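Local coordinates for protein beta-glucuronidase (Dictyoglomus thermophilum, PDB 6XXW) that probably hydrolyses beta-D-glucuronides, releasing glucuronic acid, as a glycoside hydrolase of family 2, at residues G37-R42 with N135-M140; L145-D148 with G153-K156; G333-R338 with L592-E597; R373-K376 with G381-D384; V545-W550 with K586-K591. All blocks are in the same frame, centred on the assembly; numbering follows the deposited sequence.

Contact 1: residues G37-R42 with N135-M140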
# COMPACT_ATOMS: atom_id res chain seq x y z
N GLY A 37 -5.52 -10.60 32.35
CA GLY A 37 -4.75 -9.42 32.66
C GLY A 37 -3.29 -9.68 32.35
O GLY A 37 -2.99 -10.42 31.40
N VAL A 38 -2.37 -9.15 33.15
CA VAL A 38 -0.94 -9.30 32.90
C VAL A 38 -0.41 -10.43 33.77
O VAL A 38 -0.52 -10.37 35.00
CB VAL A 38 -0.18 -8.00 33.18
CG1 VAL A 38 1.31 -8.18 32.93
CG2 VAL A 38 -0.73 -6.87 32.34
N TRP A 39 0.18 -11.45 33.14
CA TRP A 39 0.77 -12.57 33.86
C TRP A 39 2.29 -12.56 33.70
O TRP A 39 2.83 -11.90 32.82
CB TRP A 39 0.25 -13.90 33.34
CG TRP A 39 -1.20 -14.23 33.60
CD1 TRP A 39 -2.29 -13.44 33.38
CD2 TRP A 39 -1.70 -15.48 34.09
NE1 TRP A 39 -3.44 -14.12 33.71
CE2 TRP A 39 -3.10 -15.37 34.15
CE3 TRP A 39 -1.09 -16.68 34.48
CZ2 TRP A 39 -3.91 -16.42 34.59
CZ3 TRP A 39 -1.89 -17.72 34.92
CH2 TRP A 39 -3.28 -17.58 34.98
N GLU A 40 2.97 -13.32 34.54
CA GLU A 40 4.39 -13.56 34.28
C GLU A 40 4.51 -14.79 33.39
O GLU A 40 3.67 -15.68 33.41
CB GLU A 40 5.16 -13.75 35.59
CG GLU A 40 5.35 -12.44 36.35
CD GLU A 40 6.16 -12.59 37.62
OE1 GLU A 40 5.56 -12.83 38.67
OE2 GLU A 40 7.40 -12.43 37.57
N PHE A 41 5.58 -14.82 32.59
CA PHE A 41 5.70 -15.79 31.50
C PHE A 41 7.17 -16.15 31.32
O PHE A 41 8.04 -15.27 31.37
CB PHE A 41 5.10 -15.20 30.21
CG PHE A 41 5.30 -16.04 28.95
CD1 PHE A 41 6.49 -15.99 28.24
CD2 PHE A 41 4.26 -16.79 28.44
CE1 PHE A 41 6.66 -16.75 27.06
CE2 PHE A 41 4.41 -17.54 27.27
CZ PHE A 41 5.61 -17.50 26.59
N ARG A 42 7.44 -17.43 31.09
CA ARG A 42 8.80 -17.87 30.79
C ARG A 42 8.73 -19.09 29.89
O ARG A 42 7.68 -19.71 29.74
CB ARG A 42 9.58 -18.21 32.07
CG ARG A 42 8.97 -19.35 32.87
CD ARG A 42 9.71 -19.60 34.19
NE ARG A 42 9.14 -20.77 34.84
CZ ARG A 42 9.53 -22.01 34.58
NH1 ARG A 42 8.95 -23.03 35.20
NH2 ARG A 42 10.52 -22.22 33.71
N ASN A 135 -2.41 -16.91 46.67
CA ASN A 135 -2.26 -18.18 45.99
C ASN A 135 -1.50 -17.94 44.70
O ASN A 135 -1.43 -16.81 44.21
CB ASN A 135 -3.62 -18.81 45.70
CG ASN A 135 -4.38 -19.15 46.97
OD1 ASN A 135 -4.44 -20.31 47.37
ND2 ASN A 135 -4.94 -18.14 47.62
N ILE A 136 -0.92 -19.01 44.16
CA ILE A 136 -0.16 -18.95 42.91
C ILE A 136 -0.77 -19.95 41.94
O ILE A 136 -0.87 -21.14 42.26
CB ILE A 136 1.33 -19.25 43.13
CG1 ILE A 136 1.94 -18.29 44.16
CG2 ILE A 136 2.09 -19.23 41.80
CD1 ILE A 136 1.82 -16.85 43.79
N ILE A 137 -1.17 -19.48 40.76
CA ILE A 137 -1.56 -20.37 39.67
C ILE A 137 -0.43 -20.38 38.65
O ILE A 137 0.15 -19.34 38.32
CB ILE A 137 -2.89 -19.96 39.03
CG1 ILE A 137 -3.13 -20.84 37.79
CG2 ILE A 137 -2.88 -18.47 38.67
CD1 ILE A 137 -4.53 -20.76 37.25
N GLU A 138 -0.10 -21.57 38.17
CA GLU A 138 0.84 -21.70 37.07
C GLU A 138 0.23 -22.60 36.01
O GLU A 138 -0.38 -23.62 36.33
CB GLU A 138 2.18 -22.26 37.56
CG GLU A 138 2.90 -21.32 38.51
CD GLU A 138 4.14 -21.93 39.12
OE1 GLU A 138 5.25 -21.63 38.61
OE2 GLU A 138 4.01 -22.71 40.09
N ILE A 139 0.36 -22.19 34.75
CA ILE A 139 -0.20 -22.94 33.64
C ILE A 139 0.93 -23.22 32.66
O ILE A 139 1.58 -22.28 32.17
CB ILE A 139 -1.36 -22.19 32.96
CG1 ILE A 139 -2.50 -22.00 33.96
CG2 ILE A 139 -1.83 -22.96 31.70
CD1 ILE A 139 -3.63 -21.08 33.52
N MET A 140 1.19 -24.50 32.41
CA MET A 140 2.12 -24.90 31.38
C MET A 140 1.34 -25.13 30.09
O MET A 140 0.27 -25.74 30.11
CB MET A 140 2.87 -26.17 31.79
CG MET A 140 3.97 -26.64 30.85
SD MET A 140 3.37 -27.41 29.30
CE MET A 140 2.52 -28.87 29.92
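The indole of Trp39 meets Ile137 and Ile139 through its six-membered ring, both isoleucines approaching obliquely, while the pyrrole side is held by a hydrogen bond from NE1 to Leu35 O just upstream. Elsewhere round the same indole, the side chains of Tyr76 and Lys78 on strand 73-81 and of Val54 on strand 50-54 are in contact. The setting is the antiparallel sheet of the sugar-binding domain, a jelly-roll fold in family 2 glycosidases. Strands 32-43 and 134-142 are not partners in this sheet: each pairs antiparallel with strand 73-81, which runs between them. The separation agrees, for Trp39 CA lies 10.0 Å from Ile137 CA, about two strand spacings. No hydrogen bond therefore links the two segments, and purely apolar packing spans the intervening strand.

All three side chains set off toward the opposing segment; with Trp39 CG anti to the carbonyl carbon (chi1 -69°), the six-membered ring swings out over strand 73-81 to the isoleucines. Ile137 makes its nearest approach with the branch methyl, CG2 lying 3.8 Å from Trp39 CH2, and its CD1 follows at 4.1 Å from the same Trp39 CH2. Ile139 instead uses the end of its longer branch, extended by a chi2 of 170°. All three side chains are buried. Away from this packing, Val38 touches Gln319 of the second subunit. The two methyl groups fit round one corner of the indole: Ile139 CD1 is 3.8 Å from Trp39 CH2 and 4.0 Å from Trp39 CZ3.

Contact 2: residues L145-D148 with G153-K156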
# COMPACT_ATOMS: atom_id res chain seq x y z
N LEU A 145 3.16 -30.18 18.19
CA LEU A 145 2.12 -31.02 17.59
C LEU A 145 2.60 -32.46 17.45
O LEU A 145 3.80 -32.74 17.36
CB LEU A 145 1.73 -30.47 16.21
CG LEU A 145 1.17 -29.04 16.21
CD1 LEU A 145 1.25 -28.43 14.81
CD2 LEU A 145 -0.26 -29.06 16.72
N THR A 146 1.63 -33.38 17.44
CA THR A 146 1.87 -34.79 17.16
C THR A 146 0.79 -35.30 16.22
O THR A 146 -0.20 -34.61 15.94
CB THR A 146 1.87 -35.65 18.44
OG1 THR A 146 0.52 -35.78 18.91
CG2 THR A 146 2.74 -35.03 19.53
N TRP A 147 0.94 -36.54 15.75
CA TRP A 147 -0.09 -37.08 14.87
C TRP A 147 -1.34 -37.54 15.61
O TRP A 147 -2.32 -37.90 14.95
CB TRP A 147 0.46 -38.23 14.02
CG TRP A 147 1.15 -37.70 12.80
CD1 TRP A 147 2.50 -37.61 12.60
CD2 TRP A 147 0.53 -37.12 11.65
NE1 TRP A 147 2.76 -37.04 11.38
CE2 TRP A 147 1.57 -36.73 10.78
CE3 TRP A 147 -0.80 -36.92 11.25
CZ2 TRP A 147 1.32 -36.14 9.54
CZ3 TRP A 147 -1.05 -36.33 10.02
CH2 TRP A 147 0.01 -35.95 9.18
N ASP A 148 -1.37 -37.55 16.94
CA ASP A 148 -2.60 -37.92 17.64
C ASP A 148 -3.22 -36.76 18.41
O ASP A 148 -4.06 -37.00 19.28
CB ASP A 148 -2.38 -39.11 18.56
CG ASP A 148 -1.17 -38.98 19.42
OD1 ASP A 148 -0.77 -37.84 19.73
OD2 ASP A 148 -0.60 -40.03 19.78
N GLY A 153 0.50 -32.59 13.52
CA GLY A 153 1.78 -32.16 12.98
C GLY A 153 2.85 -33.05 13.56
O GLY A 153 2.55 -34.01 14.27
N GLU A 154 4.10 -32.70 13.28
CA GLU A 154 5.21 -33.55 13.70
C GLU A 154 6.48 -32.72 13.82
O GLU A 154 6.79 -31.93 12.93
CB GLU A 154 5.41 -34.71 12.72
CG GLU A 154 5.23 -34.34 11.25
CD GLU A 154 5.38 -35.53 10.32
OE1 GLU A 154 5.84 -36.60 10.78
OE2 GLU A 154 5.06 -35.40 9.11
N LEU A 155 7.19 -32.91 14.92
CA LEU A 155 8.49 -32.28 15.09
C LEU A 155 9.53 -33.15 14.41
O LEU A 155 9.59 -34.36 14.65
CB LEU A 155 8.79 -32.10 16.58
CG LEU A 155 10.03 -31.27 16.97
CD1 LEU A 155 9.88 -29.84 16.48
CD2 LEU A 155 10.24 -31.30 18.48
N LYS A 156 10.32 -32.56 13.52
CA LYS A 156 11.30 -33.33 12.77
C LYS A 156 12.69 -32.78 12.99
O LYS A 156 12.89 -31.56 13.03
CB LYS A 156 10.98 -33.36 11.28
CG LYS A 156 9.73 -34.15 10.92
CD LYS A 156 9.57 -34.23 9.41
CE LYS A 156 8.32 -34.99 9.01
NZ LYS A 156 8.16 -35.12 7.53
O HOH W 1 5.74 -34.44 17.05
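Trp147 donates its indole N-H to Glu154, the NE1 to OE1 distance being 3.2 Å, for the one of two deposited Glu154 conformers described here. The bond is fairly straight at 163° and lies in the ring plane, and it meets Glu154 OE1 from above the carboxylate plane; ring and carboxylate planes stand 79° apart. In this conformer Glu154 OE2 lies 3.5 Å from Lys156 NZ, a salt bridge, and has a weak hydrogen bond with Tyr173 OH.

The backbone is joined separately. Gly153 N gives its hydrogen to Thr146 O at 3.2 Å, arriving well above the carbonyl plane. Leu145 O and Leu155 N are too far apart to bond directly and share a water, which donates to Leu145 O at 2.6 Å and accepts from Leu155 N at 3.0 Å. Thr146 OG1 donates to Asp148 OD1 at 2.6 Å, so this hydroxyl is used within its own segment. Gly153 O sits over one face of the Trp147 ring, and a side chain at Gly153 would collide with Leu145 CD1.

A leucine in place of Trp147 would probably leave Glu154 OE1 without its indole donor and lose the ring's packing on Pro152 and Arg382. Asp148 O is bonded to Lys115 NZ, and Trp147 O to Thr387 OG1 of barrel helix 385-402. The Gly153-Thr146 bond, the water bridge and the indole bond fold the loop after strand 134-142 back on the two-stranded antiparallel sheet 153-157/168-172, at the junction of sugar-binding domain and TIM barrel.

Contact 3: residues G333-R338 with L592-E597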
# COMPACT_ATOMS: atom_id res chain seq x y z
N GLY A 333 -24.60 -8.23 5.04
CA GLY A 333 -25.76 -9.03 4.72
C GLY A 333 -25.55 -10.52 4.85
O GLY A 333 -26.32 -11.30 4.27
N ALA A 334 -24.52 -10.94 5.57
CA ALA A 334 -24.30 -12.36 5.80
C ALA A 334 -25.30 -12.87 6.83
O ALA A 334 -25.76 -12.12 7.69
CB ALA A 334 -22.88 -12.63 6.29
N ASN A 335 -25.62 -14.15 6.75
CA ASN A 335 -26.49 -14.75 7.75
C ASN A 335 -25.85 -15.95 8.44
O ASN A 335 -26.52 -16.60 9.25
CB ASN A 335 -27.83 -15.14 7.11
CG ASN A 335 -27.68 -16.17 5.99
OD1 ASN A 335 -26.67 -16.88 5.90
ND2 ASN A 335 -28.70 -16.27 5.14
N SER A 336 -24.58 -16.25 8.15
CA SER A 336 -23.99 -17.49 8.64
C SER A 336 -22.47 -17.44 8.53
O SER A 336 -21.92 -16.70 7.72
CB SER A 336 -24.51 -18.70 7.85
OG SER A 336 -24.27 -18.56 6.45
N PHE A 337 -21.79 -18.29 9.32
CA PHE A 337 -20.39 -18.59 9.05
C PHE A 337 -20.07 -19.98 9.57
O PHE A 337 -20.84 -20.60 10.30
CB PHE A 337 -19.43 -17.55 9.65
CG PHE A 337 -19.45 -17.45 11.15
CD1 PHE A 337 -18.62 -18.26 11.93
CD2 PHE A 337 -20.25 -16.52 11.78
CE1 PHE A 337 -18.64 -18.15 13.32
CE2 PHE A 337 -20.27 -16.41 13.16
CZ PHE A 337 -19.46 -17.23 13.94
N ARG A 338 -18.91 -20.48 9.15
CA ARG A 338 -18.36 -21.74 9.64
C ARG A 338 -17.18 -21.41 10.54
O ARG A 338 -16.41 -20.50 10.25
CB ARG A 338 -17.92 -22.66 8.47
CG ARG A 338 -17.19 -23.94 8.91
CD ARG A 338 -17.00 -24.94 7.75
NE ARG A 338 -16.31 -24.32 6.61
CZ ARG A 338 -15.08 -24.63 6.20
NH1 ARG A 338 -14.36 -25.56 6.83
NH2 ARG A 338 -14.57 -24.02 5.15
N LEU A 592 -30.65 -11.13 -1.94
CA LEU A 592 -30.93 -12.54 -1.71
C LEU A 592 -31.64 -12.71 -0.39
O LEU A 592 -31.12 -12.27 0.65
CB LEU A 592 -29.63 -13.35 -1.69
CG LEU A 592 -28.86 -13.58 -2.99
CD1 LEU A 592 -27.85 -14.69 -2.75
CD2 LEU A 592 -29.80 -13.91 -4.16
N PRO A 593 -32.81 -13.35 -0.36
CA PRO A 593 -33.48 -13.58 0.92
C PRO A 593 -32.76 -14.66 1.72
O PRO A 593 -32.12 -15.55 1.15
CB PRO A 593 -34.89 -14.02 0.51
CG PRO A 593 -34.71 -14.66 -0.83
CD PRO A 593 -33.52 -13.97 -1.49
N ASP A 594 -32.88 -14.57 3.05
CA ASP A 594 -32.37 -15.63 3.92
C ASP A 594 -33.07 -16.95 3.64
O ASP A 594 -32.46 -18.02 3.74
CB ASP A 594 -32.56 -15.24 5.39
CG ASP A 594 -31.64 -14.12 5.82
OD1 ASP A 594 -30.51 -14.04 5.30
OD2 ASP A 594 -32.05 -13.33 6.68
N PHE A 595 -34.36 -16.91 3.34
CA PHE A 595 -35.14 -18.10 3.04
C PHE A 595 -35.58 -18.02 1.59
O PHE A 595 -36.27 -17.08 1.19
CB PHE A 595 -36.33 -18.24 4.00
CG PHE A 595 -35.91 -18.49 5.42
CD1 PHE A 595 -35.64 -19.78 5.85
CD2 PHE A 595 -35.73 -17.44 6.30
CE1 PHE A 595 -35.24 -20.03 7.15
CE2 PHE A 595 -35.33 -17.67 7.61
CZ PHE A 595 -35.07 -18.97 8.03
N TRP A 596 -35.18 -19.01 0.81
CA TRP A 596 -35.21 -18.92 -0.64
C TRP A 596 -35.46 -20.33 -1.17
O TRP A 596 -34.60 -21.20 -1.01
CB TRP A 596 -33.89 -18.36 -1.16
CG TRP A 596 -33.80 -18.21 -2.64
CD1 TRP A 596 -34.82 -18.21 -3.54
CD2 TRP A 596 -32.60 -18.02 -3.40
NE1 TRP A 596 -34.33 -18.03 -4.81
CE2 TRP A 596 -32.97 -17.92 -4.76
CE3 TRP A 596 -31.24 -17.93 -3.07
CZ2 TRP A 596 -32.04 -17.74 -5.78
CZ3 TRP A 596 -30.32 -17.75 -4.08
CH2 TRP A 596 -30.72 -17.66 -5.42
N GLU A 597 -36.63 -20.57 -1.75
CA GLU A 597 -36.92 -21.88 -2.33
C GLU A 597 -36.43 -21.87 -3.77
O GLU A 597 -37.11 -21.36 -4.67
CB GLU A 597 -38.41 -22.21 -2.26
CG GLU A 597 -38.69 -23.68 -2.55
CD GLU A 597 -40.02 -24.15 -2.02
OE1 GLU A 597 -40.78 -23.30 -1.50
OE2 GLU A 597 -40.31 -25.36 -2.12
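A single side-chain hydrogen bond ties the entrance of a TIM-barrel strand to the C-terminal tail: Asn335, just before strand 336-338, donates to Asp594, in the loop beyond helix 580-591. This is the N-terminal end of the barrel strand. Immediately upstream, Gly333, with its positive phi, closes helix 319-332 in a Schellman motif, and the chain turns into the strand.

The Asn335 ND2 to Asp594 OD1 distance is 2.9 Å and the N-H...O angle 158°. Asp594 OD1 lies near the amide plane, but the donor stands 41° out of the carboxylate plane. With chi1 at 61°, Asn335 CG sits between the backbone N and the carbonyl carbon, and CB also comes to 3.4 Å from Asp594 OD1.

The amide is engaged on both ends. Its ND2 also donates to Tyr300 O, while Asn335 OD1 accepts from Lys302 N and, at 3.0 Å, from Ser336 OG, the latter almost head-on at 165°. Strand 297-305 thus holds the amide flat and in one orientation, with nitrogen toward the tail. A neutral amide, held by the barrel backbone, therefore offers a hydrogen to the tail carboxylate, whose charge a long, weak ion pair with Lys302 probably also eases.

Contact 4: residues R373-K376 with G381-D384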
# COMPACT_ATOMS: atom_id res chain seq x y z
N ARG A 373 -0.59 -37.92 -3.16
CA ARG A 373 -1.21 -39.22 -3.00
C ARG A 373 -0.21 -40.34 -2.74
O ARG A 373 -0.63 -41.48 -2.49
CB ARG A 373 -2.05 -39.56 -4.24
N ASN A 374 1.09 -40.06 -2.76
CA ASN A 374 2.09 -41.06 -2.40
C ASN A 374 2.33 -41.14 -0.90
O ASN A 374 2.85 -42.15 -0.42
CB ASN A 374 3.41 -40.77 -3.11
N GLU A 375 1.97 -40.10 -0.15
CA GLU A 375 2.10 -40.08 1.30
C GLU A 375 0.72 -40.29 1.91
O GLU A 375 -0.13 -39.40 1.83
CB GLU A 375 2.72 -38.77 1.78
CG GLU A 375 4.21 -38.60 1.47
CD GLU A 375 5.06 -39.71 2.06
OE1 GLU A 375 4.75 -40.17 3.18
OE2 GLU A 375 6.04 -40.12 1.40
N LYS A 376 0.49 -41.46 2.49
CA LYS A 376 -0.82 -41.75 3.06
C LYS A 376 -0.93 -41.18 4.46
O LYS A 376 0.03 -41.17 5.23
CB LYS A 376 -1.10 -43.25 3.05
CG LYS A 376 -0.77 -43.87 1.68
CD LYS A 376 -1.87 -44.81 1.18
CE LYS A 376 -1.77 -45.01 -0.35
NZ LYS A 376 -2.31 -43.82 -1.13
N GLY A 381 1.45 -44.75 12.04
CA GLY A 381 2.45 -43.72 12.05
C GLY A 381 1.88 -42.32 11.95
O GLY A 381 2.50 -41.37 12.45
N ARG A 382 0.71 -42.17 11.33
CA ARG A 382 0.08 -40.86 11.26
C ARG A 382 -1.30 -40.88 11.90
O ARG A 382 -1.40 -41.06 13.12
CB ARG A 382 0.04 -40.40 9.80
CG ARG A 382 1.44 -40.12 9.27
CD ARG A 382 1.46 -39.61 7.85
NE ARG A 382 2.82 -39.26 7.44
CZ ARG A 382 3.33 -39.48 6.23
NH1 ARG A 382 2.60 -40.07 5.29
NH2 ARG A 382 4.58 -39.12 5.97
N VAL A 383 -2.36 -40.71 11.12
CA VAL A 383 -3.71 -40.72 11.66
C VAL A 383 -4.14 -42.17 11.89
O VAL A 383 -4.33 -42.92 10.93
CB VAL A 383 -4.69 -39.99 10.73
CG1 VAL A 383 -6.11 -40.10 11.27
CG2 VAL A 383 -4.27 -38.53 10.55
N ASP A 384 -4.29 -42.55 13.16
CA ASP A 384 -4.53 -43.94 13.54
C ASP A 384 -5.59 -44.00 14.64
O ASP A 384 -6.35 -43.04 14.86
CB ASP A 384 -3.21 -44.61 13.96
CG ASP A 384 -2.59 -43.96 15.19
OD1 ASP A 384 -3.20 -43.05 15.80
OD2 ASP A 384 -1.47 -44.37 15.56
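Arg382 reaches back to Glu375 and Lys376, closing a short loop within the long connection between barrel strand 358-362 and helix 385-402. The second segment begins at Gly381, whose backbone phi of 103° would jam a side chain against the preceding carbonyl oxygen.

Arg382 comes next, its chain extended from CG to NE so that the guanidinium lies beside the other segment. The group is used at its end, NH1 and NH2 both gripping one oxygen: Arg382 NH2 is 3.0 Å from Glu375 OE1, and Arg382 NH1 is likewise 3.0 Å from Glu375 OE1. NH1 meets the anti lone pair, whereas NH2 approaches from above the carboxylate plane; the two flat groups are 73° apart. Arg382 NH1 also donates to Lys376 O at 2.8 Å, with an angle of 157°. All these acceptors lie close to the guanidinium plane. On the first segment, Lys376 NZ turns to Arg373 O at 3.2 Å.

Val383 follows, pairing through the backbone with Val377 and resting its side chain on Phe378. Last, Asp384 is the N-cap of helix 385-402, with OD1 accepting from Thr387 N and OD2 in a salt bridge with Lys386.

One guanidinium thus binds a charge and a backbone carbonyl at once. As the contact lies at the surface, solvent probably screens the ion pair, and the neutral bond to Lys376 O would help fix the loop.

Contact 5: residues V545-W550 with K586-K591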
# COMPACT_ATOMS: atom_id res chain seq x y z
N VAL A 545 -27.46 -24.80 -1.69
CA VAL A 545 -28.19 -24.10 -0.64
C VAL A 545 -27.30 -23.11 0.11
O VAL A 545 -27.72 -22.58 1.14
CB VAL A 545 -28.83 -25.09 0.35
CG1 VAL A 545 -29.78 -26.03 -0.39
CG2 VAL A 545 -27.75 -25.91 1.08
N GLY A 546 -26.09 -22.86 -0.37
CA GLY A 546 -25.22 -21.95 0.35
C GLY A 546 -23.94 -21.54 -0.35
O GLY A 546 -23.39 -22.29 -1.17
N GLU A 547 -23.46 -20.34 -0.02
CA GLU A 547 -22.18 -19.82 -0.51
C GLU A 547 -21.41 -19.24 0.68
O GLU A 547 -21.89 -18.34 1.36
CB GLU A 547 -22.37 -18.76 -1.61
CG GLU A 547 -23.18 -17.50 -1.22
CD GLU A 547 -23.73 -16.75 -2.42
OE1 GLU A 547 -23.54 -15.51 -2.50
OE2 GLU A 547 -24.36 -17.39 -3.30
N HIS A 548 -20.23 -19.80 0.95
CA HIS A 548 -19.33 -19.27 1.96
C HIS A 548 -18.02 -18.92 1.28
O HIS A 548 -17.32 -19.80 0.76
CB HIS A 548 -19.12 -20.28 3.11
CG HIS A 548 -20.17 -20.22 4.18
ND1 HIS A 548 -20.04 -20.89 5.38
CD2 HIS A 548 -21.35 -19.56 4.25
CE1 HIS A 548 -21.10 -20.65 6.14
NE2 HIS A 548 -21.91 -19.85 5.47
N ILE A 549 -17.69 -17.64 1.29
CA ILE A 549 -16.43 -17.18 0.71
C ILE A 549 -15.31 -17.40 1.71
O ILE A 549 -15.48 -17.21 2.92
CB ILE A 549 -16.55 -15.69 0.30
CG1 ILE A 549 -17.46 -15.53 -0.94
CG2 ILE A 549 -15.18 -15.09 -0.03
CD1 ILE A 549 -18.97 -15.61 -0.69
N TRP A 550 -14.16 -17.85 1.22
CA TRP A 550 -12.93 -17.89 2.01
C TRP A 550 -12.11 -16.65 1.67
O TRP A 550 -11.71 -16.49 0.52
CB TRP A 550 -12.12 -19.14 1.65
CG TRP A 550 -10.97 -19.34 2.56
CD1 TRP A 550 -9.66 -19.02 2.32
CD2 TRP A 550 -11.03 -19.88 3.87
NE1 TRP A 550 -8.90 -19.35 3.42
CE2 TRP A 550 -9.72 -19.88 4.38
CE3 TRP A 550 -12.07 -20.39 4.65
CZ2 TRP A 550 -9.41 -20.39 5.66
CZ3 TRP A 550 -11.77 -20.88 5.93
CH2 TRP A 550 -10.45 -20.87 6.42
N LYS A 586 -22.07 -7.26 -0.45
CA LYS A 586 -23.15 -6.51 0.19
C LYS A 586 -24.31 -6.29 -0.76
O LYS A 586 -25.48 -6.43 -0.38
CB LYS A 586 -22.63 -5.16 0.71
CG LYS A 586 -23.67 -4.34 1.51
CD LYS A 586 -23.03 -3.07 2.06
CE LYS A 586 -24.07 -2.06 2.54
NZ LYS A 586 -24.85 -2.53 3.72
N GLU A 587 -24.01 -5.94 -2.02
CA GLU A 587 -25.07 -5.66 -2.97
C GLU A 587 -25.80 -6.94 -3.37
O GLU A 587 -27.04 -6.96 -3.42
CB GLU A 587 -24.51 -4.95 -4.20
CG GLU A 587 -25.58 -4.19 -4.98
CD GLU A 587 -25.34 -4.21 -6.48
OE1 GLU A 587 -26.34 -4.17 -7.24
OE2 GLU A 587 -24.17 -4.27 -6.89
N ARG A 588 -25.06 -8.02 -3.66
CA ARG A 588 -25.70 -9.30 -3.95
C ARG A 588 -26.56 -9.75 -2.78
O ARG A 588 -27.76 -10.02 -2.94
CB ARG A 588 -24.63 -10.35 -4.27
CG ARG A 588 -25.16 -11.79 -4.34
CD ARG A 588 -24.10 -12.75 -4.88
NE ARG A 588 -24.50 -14.16 -4.77
CZ ARG A 588 -25.32 -14.79 -5.61
NH1 ARG A 588 -25.84 -14.13 -6.66
NH2 ARG A 588 -25.63 -16.07 -5.41
N TRP A 589 -25.97 -9.83 -1.59
CA TRP A 589 -26.68 -10.43 -0.46
C TRP A 589 -27.84 -9.56 0.03
O TRP A 589 -28.75 -10.08 0.68
CB TRP A 589 -25.70 -10.71 0.67
CG TRP A 589 -24.77 -11.86 0.37
CD1 TRP A 589 -24.90 -12.80 -0.61
CD2 TRP A 589 -23.57 -12.18 1.08
NE1 TRP A 589 -23.84 -13.70 -0.55
CE2 TRP A 589 -23.02 -13.33 0.48
CE3 TRP A 589 -22.92 -11.60 2.17
CZ2 TRP A 589 -21.83 -13.91 0.94
CZ3 TRP A 589 -21.74 -12.18 2.62
CH2 TRP A 589 -21.22 -13.33 2.01
N SER A 590 -27.83 -8.26 -0.27
CA SER A 590 -29.01 -7.45 0.06
C SER A 590 -30.21 -7.81 -0.81
O SER A 590 -31.34 -7.48 -0.45
CB SER A 590 -28.69 -5.96 -0.11
OG SER A 590 -28.68 -5.62 -1.49
N LYS A 591 -29.97 -8.48 -1.93
CA LYS A 591 -31.03 -8.90 -2.85
C LYS A 591 -31.45 -10.35 -2.64
O LYS A 591 -32.49 -10.75 -3.16
CB LYS A 591 -30.56 -8.76 -4.30
CG LYS A 591 -30.43 -7.33 -4.80
CD LYS A 591 -30.00 -7.35 -6.27
CE LYS A 591 -28.63 -6.73 -6.47
NZ LYS A 591 -28.14 -6.90 -7.87
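Glu547 and Arg588 approach from opposite directions on extended chains: Glu547 CG is set between backbone N and carbonyl carbon (chi1 60°), and Arg588 CG is anti to its backbone N (chi1 170°). Their flat groups end nearly coplanar, in a side-on, two-bonded salt bridge. Arg588 NE lies 2.8 Å from Glu547 OE1 and Arg588 NH2 lies 2.8 Å from Glu547 OE2, each on a syn lone pair and almost straight.

Glu547 OE1 takes a second hydrogen from the neighbouring helix residue. Trp589 NE1 reaches Glu547 OE1 at 2.7 Å, on the anti side, with the oxygen close to the indole plane. The other oxygen, OE2, is also bonded to Tyr300 OH, and Arg588 NH2 has a further salt bridge to Asp539. The buried carboxylate is therefore held by four bonds, which probably keep it ionised and fix its rotation.

Beside this polar cluster Ile549 CD1 packs obliquely on the indole, 3.7 Å from Trp589 CZ2. Replacing Glu547 by an alanine is likely to leave the Trp589 N-H and Tyr300 OH without their carboxylate partner and Arg588 without the group that grips its NE and NH2, with a gap opened between strand and helix.

Strand 545-550 and helix 586-591 run nearly antiparallel at 161°, their axes 12.7 Å apart. That is the packing of a beta/alpha unit in a TIM barrel: strand 544-550 is the last of eight parallel strands, it closes the barrel against strand 297-305, and helix 580-591 covers its outer side.

Contacts 3 and 5 form one neighbourhood of the barrel, their centres 7 Å apart: Ser336 OG lies 2.9 Å from His548 NE2, a probable hydrogen bond. Along the same strand as contact 3, Arg338 forms salt bridges with Glu362 and Glu505 toward the C-terminal strand ends, where TIM-barrel enzymes such as the family 2 glycosidases carry their active sites. Contacts 2 and 4 meet across the domain boundary, centres 13 Å apart, with Trp147 CB 3.5 Å from Arg382 O. Contact 1 stays within the sugar-binding domain, its centre 27 Å from that of contact 2 and 44 Å from that of contact 5.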